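Local coordinates for dimethyladenosine transferase, putative (Plasmodium falciparum, PDB 2H1R), which probably uses S-adenosyl-L-methionine to dimethylate adenines of ribosomal RNA at N6, this chain holding the methyltransferase domain and the helical part that follows it, at residues 114-126 and 137-149. Numbering follows the deposited sequence.
Sequences IPYKISSPLIFKL and VLMFQKEFAERML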
ATOM      1  N   ILE A 114       3.644  -6.759  11.056  1.00 37.12           N
ATOM      2  CA  ILE A 114       4.323  -5.473  10.868  1.00 38.17           C
ATOM      3  C   ILE A 114       4.311  -4.568  12.113  1.00 38.80           C
ATOM      4  O   ILE A 114       3.237  -4.230  12.599  1.00 38.93           O
ATOM      5  CB  ILE A 114       3.768  -4.701   9.626  1.00 37.94           C
ATOM      6  CG1 ILE A 114       3.732  -5.627   8.400  1.00 39.16           C
ATOM      7  CG2 ILE A 114       4.620  -3.442   9.337  1.00 37.12           C
ATOM      8  CD1 ILE A 114       5.143  -6.182   8.007  1.00 41.67           C
ATOM      9  N   PRO A 115       5.512  -4.153  12.597  1.00 39.43           N
ATOM     10  CA  PRO A 115       5.602  -3.153  13.670  1.00 39.67           C
ATOM     11  C   PRO A 115       4.896  -1.883  13.229  1.00 39.59           C
ATOM     12  O   PRO A 115       5.051  -1.437  12.092  1.00 39.64           O
ATOM     13  CB  PRO A 115       7.110  -2.896  13.815  1.00 39.57           C
ATOM     14  CG  PRO A 115       7.774  -4.040  13.187  1.00 39.43           C
ATOM     15  CD  PRO A 115       6.846  -4.585  12.137  1.00 39.88           C
ATOM     16  N   TYR A 116       4.099  -1.321  14.116  1.00 40.45           N
ATOM     17  CA  TYR A 116       3.301  -0.146  13.796  1.00 40.86           C
ATOM     18  C   TYR A 116       4.078   1.038  13.166  1.00 40.60           C
ATOM     19  O   TYR A 116       3.609   1.652  12.200  1.00 40.82           O
ATOM     20  CB  TYR A 116       2.545   0.278  15.058  1.00 42.04           C
ATOM     21  CG  TYR A 116       1.587   1.431  14.869  1.00 42.66           C
ATOM     22  CD1 TYR A 116       0.486   1.319  14.020  1.00 42.49           C
ATOM     23  CD2 TYR A 116       1.773   2.627  15.564  1.00 43.71           C
ATOM     24  CE1 TYR A 116      -0.391   2.366  13.846  1.00 43.08           C
ATOM     25  CE2 TYR A 116       0.885   3.683  15.417  1.00 44.73           C
ATOM     26  CZ  TYR A 116      -0.200   3.550  14.555  1.00 44.84           C
ATOM     27  OH  TYR A 116      -1.089   4.604  14.383  1.00 45.02           O
ATOM     28  N   LYS A 117       5.260   1.341  13.705  1.00 40.37           N
ATOM     29  CA  LYS A 117       6.103   2.456  13.222  1.00 39.98           C
ATOM     30  C   LYS A 117       6.553   2.347  11.758  1.00 40.04           C
ATOM     31  O   LYS A 117       6.803   3.368  11.097  1.00 40.45           O
ATOM     32  CB  LYS A 117       7.331   2.646  14.140  1.00 40.54           C
ATOM     33  N   ILE A 118       6.653   1.125  11.238  1.00 39.29           N
ATOM     34  CA  ILE A 118       6.970   0.949   9.820  1.00 38.75           C
ATOM     35  C   ILE A 118       5.780   0.493   8.964  1.00 37.24           C
ATOM     36  O   ILE A 118       5.982  -0.006   7.859  1.00 36.30           O
ATOM     37  CB  ILE A 118       8.193   0.011   9.594  1.00 38.98           C
ATOM     38  CG1 ILE A 118       7.989  -1.350  10.270  1.00 39.58           C
ATOM     39  CG2 ILE A 118       9.490   0.692  10.061  1.00 41.12           C
ATOM     40  CD1 ILE A 118       8.918  -2.426   9.769  1.00 38.00           C
ATOM     41  N   SER A 119       4.546   0.697   9.436  1.00 35.86           N
ATOM     42  CA  SER A 119       3.376   0.227   8.671  1.00 34.88           C
ATOM     43  C   SER A 119       3.206   0.911   7.328  1.00 34.42           C
ATOM     44  O   SER A 119       3.101   0.249   6.291  1.00 33.09           O
ATOM     45  CB  SER A 119       2.100   0.349   9.483  1.00 35.22           C
ATOM     46  OG  SER A 119       2.202  -0.486  10.603  1.00 36.34           O
ATOM     47  N   SER A 120       3.174   2.240   7.342  1.00 33.89           N
ATOM     48  CA  SER A 120       3.060   2.991   6.109  1.00 34.52           C
ATOM     49  C   SER A 120       4.247   2.751   5.154  1.00 33.74           C
ATOM     50  O   SER A 120       4.019   2.524   3.945  1.00 33.35           O
ATOM     51  CB  SER A 120       2.845   4.478   6.397  1.00 34.75           C
ATOM     52  OG  SER A 120       2.813   5.188   5.192  1.00 39.30           O
ATOM     53  N   PRO A 121       5.502   2.792   5.676  1.00 33.12           N
ATOM     54  CA  PRO A 121       6.654   2.448   4.831  1.00 32.85           C
ATOM     55  C   PRO A 121       6.538   1.053   4.183  1.00 31.99           C
ATOM     56  O   PRO A 121       6.934   0.880   3.025  1.00 30.77           O
ATOM     57  CB  PRO A 121       7.832   2.455   5.805  1.00 33.01           C
ATOM     58  CG  PRO A 121       7.425   3.382   6.903  1.00 34.26           C
ATOM     59  CD  PRO A 121       5.928   3.186   7.037  1.00 33.43           C
ATOM     60  N   LEU A 122       6.027   0.080   4.928  1.00 31.37           N
ATOM     61  CA  LEU A 122       5.839  -1.260   4.364  1.00 31.69           C
ATOM     62  C   LEU A 122       4.861  -1.247   3.178  1.00 31.29           C
ATOM     63  O   LEU A 122       5.146  -1.821   2.132  1.00 30.85           O
ATOM     64  CB  LEU A 122       5.396  -2.282   5.407  1.00 31.62           C
ATOM     65  CG  LEU A 122       5.142  -3.625   4.696  1.00 34.63           C
ATOM     66  CD1 LEU A 122       6.468  -4.358   4.302  1.00 35.60           C
ATOM     67  CD2 LEU A 122       4.154  -4.517   5.411  1.00 35.45           C
ATOM     68  N   ILE A 123       3.700  -0.614   3.359  1.00 30.88           N
ATOM     69  CA  ILE A 123       2.724  -0.478   2.294  1.00 30.05           C
ATOM     70  C   ILE A 123       3.319   0.162   1.037  1.00 30.24           C
ATOM     71  O   ILE A 123       3.115  -0.342  -0.056  1.00 29.95           O
ATOM     72  CB  ILE A 123       1.463   0.320   2.760  1.00 31.08           C
ATOM     73  CG1 ILE A 123       0.622  -0.492   3.758  1.00 30.96           C
ATOM     74  CG2 ILE A 123       0.620   0.783   1.555  1.00 28.46           C
ATOM     75  CD1 ILE A 123       0.298  -1.918   3.298  1.00 35.22           C
ATOM     76  N   PHE A 124       4.036   1.279   1.191  1.00 29.23           N
ATOM     77  CA  PHE A 124       4.663   1.951   0.051  1.00 28.81           C
ATOM     78  C   PHE A 124       5.723   1.057  -0.626  1.00 27.75           C
ATOM     79  O   PHE A 124       5.858   1.044  -1.860  1.00 28.45           O
ATOM     80  CB  PHE A 124       5.286   3.263   0.505  1.00 28.76           C
ATOM     81  N   LYS A 125       6.470   0.312   0.180  1.00 27.54           N
ATOM     82  CA  LYS A 125       7.436  -0.650  -0.364  1.00 27.57           C
ATOM     83  C   LYS A 125       6.751  -1.720  -1.204  1.00 27.94           C
ATOM     84  O   LYS A 125       7.216  -2.038  -2.309  1.00 27.47           O
ATOM     85  CB  LYS A 125       8.237  -1.319   0.740  1.00 27.37           C
ATOM     86  CG  LYS A 125       9.479  -2.011   0.197  1.00 29.21           C
ATOM     87  CD  LYS A 125      10.407  -2.450   1.271  1.00 30.11           C
ATOM     88  CE  LYS A 125      11.738  -2.852   0.636  1.00 32.53           C
ATOM     89  NZ  LYS A 125      12.636  -3.255   1.732  1.00 34.32           N
ATOM     90  N   LEU A 126       5.664  -2.279  -0.680  1.00 26.58           N
ATOM     91  CA  LEU A 126       4.925  -3.287  -1.445  1.00 27.21           C
ATOM     92  C   LEU A 126       4.335  -2.743  -2.764  1.00 27.51           C
ATOM     93  O   LEU A 126       4.453  -3.399  -3.789  1.00 27.26           O
ATOM     94  CB  LEU A 126       3.849  -3.917  -0.573  1.00 26.94           C
ATOM     95  CG  LEU A 126       4.331  -4.827   0.548  1.00 27.26           C
ATOM     96  CD1 LEU A 126       3.133  -5.235   1.385  1.00 27.29           C
ATOM     97  CD2 LEU A 126       4.957  -6.046  -0.080  1.00 25.28           C
ATOM     98  N   VAL A 137      -0.575 -11.428   2.961  1.00 21.77           N
ATOM     99  CA  VAL A 137      -1.452 -11.555   4.129  1.00 20.70           C
ATOM    100  C   VAL A 137      -0.678 -10.857   5.264  1.00 20.57           C
ATOM    101  O   VAL A 137       0.419 -11.284   5.650  1.00 19.53           O
ATOM    102  CB  VAL A 137      -1.788 -13.016   4.437  1.00 21.41           C
ATOM    103  CG1 VAL A 137      -2.792 -13.103   5.578  1.00 20.38           C
ATOM    104  CG2 VAL A 137      -2.368 -13.714   3.155  1.00 21.25           C
ATOM    105  N   LEU A 138      -1.220  -9.736   5.737  1.00 20.18           N
ATOM    106  CA  LEU A 138      -0.454  -8.804   6.581  1.00 21.02           C
ATOM    107  C   LEU A 138      -1.193  -8.528   7.886  1.00 21.37           C
ATOM    108  O   LEU A 138      -2.381  -8.222   7.860  1.00 21.97           O
ATOM    109  CB  LEU A 138      -0.169  -7.487   5.814  1.00 20.89           C
ATOM    110  CG  LEU A 138       0.555  -7.562   4.431  1.00 22.76           C
ATOM    111  CD1 LEU A 138       0.507  -6.235   3.642  1.00 25.35           C
ATOM    112  CD2 LEU A 138       1.968  -8.012   4.540  1.00 23.42           C
ATOM    113  N   MET A 139      -0.489  -8.606   9.010  1.00 22.69           N
ATOM    114  CA  MET A 139      -1.088  -8.229  10.287  1.00 25.64           C
ATOM    115  C   MET A 139      -0.609  -6.837  10.717  1.00 24.88           C
ATOM    116  O   MET A 139       0.592  -6.546  10.711  1.00 25.55           O
ATOM    117  CB  MET A 139      -0.830  -9.300  11.340  1.00 25.10           C
ATOM    118  CG  MET A 139      -1.311  -8.943  12.720  1.00 27.00           C
ATOM    119  SD  MET A 139      -1.353 -10.436  13.709  1.00 32.65           S
ATOM    120  CE  MET A 139       0.348 -10.569  14.152  1.00 32.94           C
ATOM    121  N   PHE A 140      -1.570  -5.965  11.000  1.00 26.07           N
ATOM    122  CA  PHE A 140      -1.288  -4.589  11.424  1.00 27.04           C
ATOM    123  C   PHE A 140      -2.019  -4.274  12.720  1.00 27.98           C
ATOM    124  O   PHE A 140      -3.084  -4.813  13.001  1.00 28.18           O
ATOM    125  CB  PHE A 140      -1.778  -3.561  10.376  1.00 26.43           C
ATOM    126  CG  PHE A 140      -1.064  -3.607   9.041  1.00 25.74           C
ATOM    127  CD1 PHE A 140       0.181  -3.003   8.877  1.00 25.73           C
ATOM    128  CD2 PHE A 140      -1.687  -4.164   7.930  1.00 27.15           C
ATOM    129  CE1 PHE A 140       0.836  -3.018   7.648  1.00 24.48           C
ATOM    130  CE2 PHE A 140      -1.049  -4.183   6.676  1.00 25.92           C
ATOM    131  CZ  PHE A 140       0.234  -3.602   6.540  1.00 25.22           C
ATOM    132  N   GLN A 141      -1.484  -3.337  13.490  1.00 29.63           N
ATOM    133  CA  GLN A 141      -2.247  -2.765  14.598  1.00 31.86           C
ATOM    134  C   GLN A 141      -3.621  -2.288  14.088  1.00 32.19           C
ATOM    135  O   GLN A 141      -3.718  -1.790  12.958  1.00 32.35           O
ATOM    136  CB  GLN A 141      -1.421  -1.643  15.231  1.00 31.93           C
ATOM    137  CG  GLN A 141      -1.701  -1.398  16.697  1.00 34.07           C
ATOM    138  CD  GLN A 141      -0.767  -0.358  17.313  1.00 34.65           C
ATOM    139  OE1 GLN A 141       0.437  -0.586  17.443  1.00 37.58           O
ATOM    140  NE2 GLN A 141      -1.332   0.774  17.733  1.00 39.35           N
ATOM    141  N   LYS A 142      -4.683  -2.473  14.890  1.00 32.01           N
ATOM    142  CA  LYS A 142      -6.072  -2.303  14.444  1.00 33.61           C
ATOM    143  C   LYS A 142      -6.369  -0.968  13.751  1.00 33.59           C
ATOM    144  O   LYS A 142      -7.110  -0.918  12.763  1.00 33.89           O
ATOM    145  CB  LYS A 142      -7.038  -2.453  15.628  1.00 34.16           C
ATOM    146  CG  LYS A 142      -8.529  -2.319  15.274  1.00 34.67           C
ATOM    147  CD  LYS A 142      -9.438  -2.367  16.526  1.00 35.98           C
ATOM    148  CE  LYS A 142      -9.485  -1.016  17.273  1.00 41.08           C
ATOM    149  NZ  LYS A 142     -10.247  -1.145  18.566  1.00 41.82           N
ATOM    150  N   GLU A 143      -5.795   0.092  14.304  1.00 33.95           N
ATOM    151  CA  GLU A 143      -6.094   1.472  13.900  1.00 34.22           C
ATOM    152  C   GLU A 143      -5.593   1.671  12.451  1.00 32.77           C
ATOM    153  O   GLU A 143      -6.315   2.233  11.597  1.00 33.07           O
ATOM    154  CB  GLU A 143      -5.416   2.462  14.868  1.00 34.92           C
ATOM    155  CG  GLU A 143      -5.646   2.248  16.428  1.00 38.98           C
ATOM    156  CD  GLU A 143      -5.047   0.954  17.054  1.00 40.33           C
ATOM    157  OE1 GLU A 143      -5.729  -0.077  17.061  1.00 42.34           O
ATOM    158  OE2 GLU A 143      -3.918   0.969  17.596  1.00 42.71           O
ATOM    159  N   PHE A 144      -4.394   1.150  12.170  1.00 30.91           N
ATOM    160  CA  PHE A 144      -3.819   1.251  10.824  1.00 28.84           C
ATOM    161  C   PHE A 144      -4.620   0.438   9.821  1.00 27.51           C
ATOM    162  O   PHE A 144      -4.946   0.921   8.754  1.00 25.90           O
ATOM    163  CB  PHE A 144      -2.343   0.839  10.806  1.00 29.08           C
ATOM    164  CG  PHE A 144      -1.682   1.063   9.472  1.00 28.72           C
ATOM    165  CD1 PHE A 144      -1.117   2.294   9.159  1.00 29.74           C
ATOM    166  CD2 PHE A 144      -1.637   0.059   8.518  1.00 28.23           C
ATOM    167  CE1 PHE A 144      -0.512   2.506   7.918  1.00 29.64           C
ATOM    168  CE2 PHE A 144      -1.026   0.277   7.276  1.00 29.81           C
ATOM    169  CZ  PHE A 144      -0.478   1.499   6.975  1.00 28.57           C
ATOM    170  N   ALA A 145      -4.931  -0.811  10.164  1.00 25.95           N
ATOM    171  CA  ALA A 145      -5.795  -1.625   9.318  1.00 27.19           C
ATOM    172  C   ALA A 145      -7.161  -0.993   9.056  1.00 27.15           C
ATOM    173  O   ALA A 145      -7.669  -1.129   7.957  1.00 26.73           O
ATOM    174  CB  ALA A 145      -5.939  -3.010   9.881  1.00 26.36           C
ATOM    175  N   GLU A 146      -7.762  -0.316  10.048  1.00 28.14           N
ATOM    176  CA  GLU A 146      -9.095   0.301   9.829  1.00 29.95           C
ATOM    177  C   GLU A 146      -9.001   1.373   8.722  1.00 27.93           C
ATOM    178  O   GLU A 146      -9.899   1.508   7.916  1.00 27.21           O
ATOM    179  CB  GLU A 146      -9.633   1.020  11.072  1.00 30.39           C
ATOM    180  CG  GLU A 146     -10.199   0.241  12.265  1.00 34.83           C
ATOM    181  CD  GLU A 146     -10.583   1.256  13.375  1.00 34.98           C
ATOM    182  OE1 GLU A 146     -11.282   2.274  13.049  1.00 40.44           O
ATOM    183  OE2 GLU A 146     -10.150   1.086  14.553  1.00 41.95           O
ATOM    184  N   ARG A 147      -7.897   2.117   8.716  1.00 27.88           N
ATOM    185  CA  ARG A 147      -7.584   3.103   7.652  1.00 27.75           C
ATOM    186  C   ARG A 147      -7.446   2.498   6.241  1.00 26.90           C
ATOM    187  O   ARG A 147      -7.955   3.024   5.267  1.00 25.78           O
ATOM    188  CB  ARG A 147      -6.277   3.785   7.984  1.00 28.18           C
ATOM    189  CG  ARG A 147      -6.286   4.693   9.193  1.00 33.54           C
ATOM    190  CD  ARG A 147      -5.546   5.987   8.877  1.00 35.80           C
ATOM    191  NE  ARG A 147      -4.097   5.855   8.844  1.00 41.07           N
ATOM    192  CZ  ARG A 147      -3.285   6.517   8.010  1.00 42.17           C
ATOM    193  NH1 ARG A 147      -3.768   7.344   7.081  1.00 43.78           N
ATOM    194  NH2 ARG A 147      -1.978   6.331   8.081  1.00 41.20           N
ATOM    195  N   MET A 148      -6.752   1.363   6.136  1.00 25.72           N
ATOM    196  CA  MET A 148      -6.590   0.729   4.848  1.00 25.90           C
ATOM    197  C   MET A 148      -7.960   0.249   4.389  1.00 24.28           C
ATOM    198  O   MET A 148      -8.225   0.190   3.215  1.00 23.46           O
ATOM    199  CB  MET A 148      -5.655  -0.488   4.965  1.00 25.56           C
ATOM    200  CG  MET A 148      -4.200  -0.143   5.226  1.00 28.35           C
ATOM    201  SD  MET A 148      -3.301  -1.682   5.484  1.00 30.93           S
ATOM    202  CE  MET A 148      -3.271  -2.352   3.800  1.00 30.08           C
ATOM    203  N   LEU A 149      -8.811  -0.128   5.346  1.00 23.09           N
ATOM    204  CA  LEU A 149     -10.118  -0.707   5.059  1.00 24.14           C
ATOM    205  C   LEU A 149     -11.229   0.364   5.042  1.00 24.19           C
ATOM    206  O   LEU A 149     -12.399   0.056   4.873  1.00 25.28           O
ATOM    207  CB  LEU A 149     -10.459  -1.767   6.135  1.00 24.06           C
ATOM    208  CG  LEU A 149      -9.624  -3.069   6.048  1.00 25.73           C
ATOM    209  CD1 LEU A 149      -9.769  -3.914   7.341  1.00 30.08           C
ATOM    210  CD2 LEU A 149     -10.033  -3.833   4.858  1.00 25.75           C
TER
HETATM  211  O   HOH W   1       0.980  -2.135  12.342  1.00 26.26           O
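S119 sits squarely over the F144 ring: its CB lies 3.5 Å from the ring centroid and only 3° off the normal, a CH-pi contact in the tight, buried half of this interface. I123 CG1 comes to the edge of the same ring, and the I123 side chain runs on past it until CD1 reaches F140 CZ at 3.7 Å and meets M148 CE tip to tip. F144 CD2 in turn lies 3.6 Å above one face of the F140 ring, offset toward its rim, which puts both phenylalanines against helix 119-126. Further along, L126 CD1 and L138 CD1 meet end to end at 3.6 Å. The contact thus packs helix 119-128 on strand 135-141 and on helix 142-148, which follows that strand; strand 109-113, helix 119-128 and the parallel strand 135-141 form a beta-alpha-beta unit of the Rossmann-like class I methyltransferase fold. The backbone pairing of these strands reaches past 109-113, with I114 N donating to M139 O at 3.1 Å, and M139 packs beside N113, predicted to bind S-adenosyl-L-methionine. Beyond it a water takes over, bonded to I114 O, Q141 N and S119 OG; chi1 -63° sets S119 OG 2.7 Å from the water oxygen. On the solvent side the exposed Y116 still makes a broad contact, but through one flat stack: its ring carries the Q141 amide on one face, the planes 24° apart, while F144 CB touches its edge. The amide is steadied by E143, whose OE2 accepts from Q141 NE2 at 2.6 Å, almost within the amide plane.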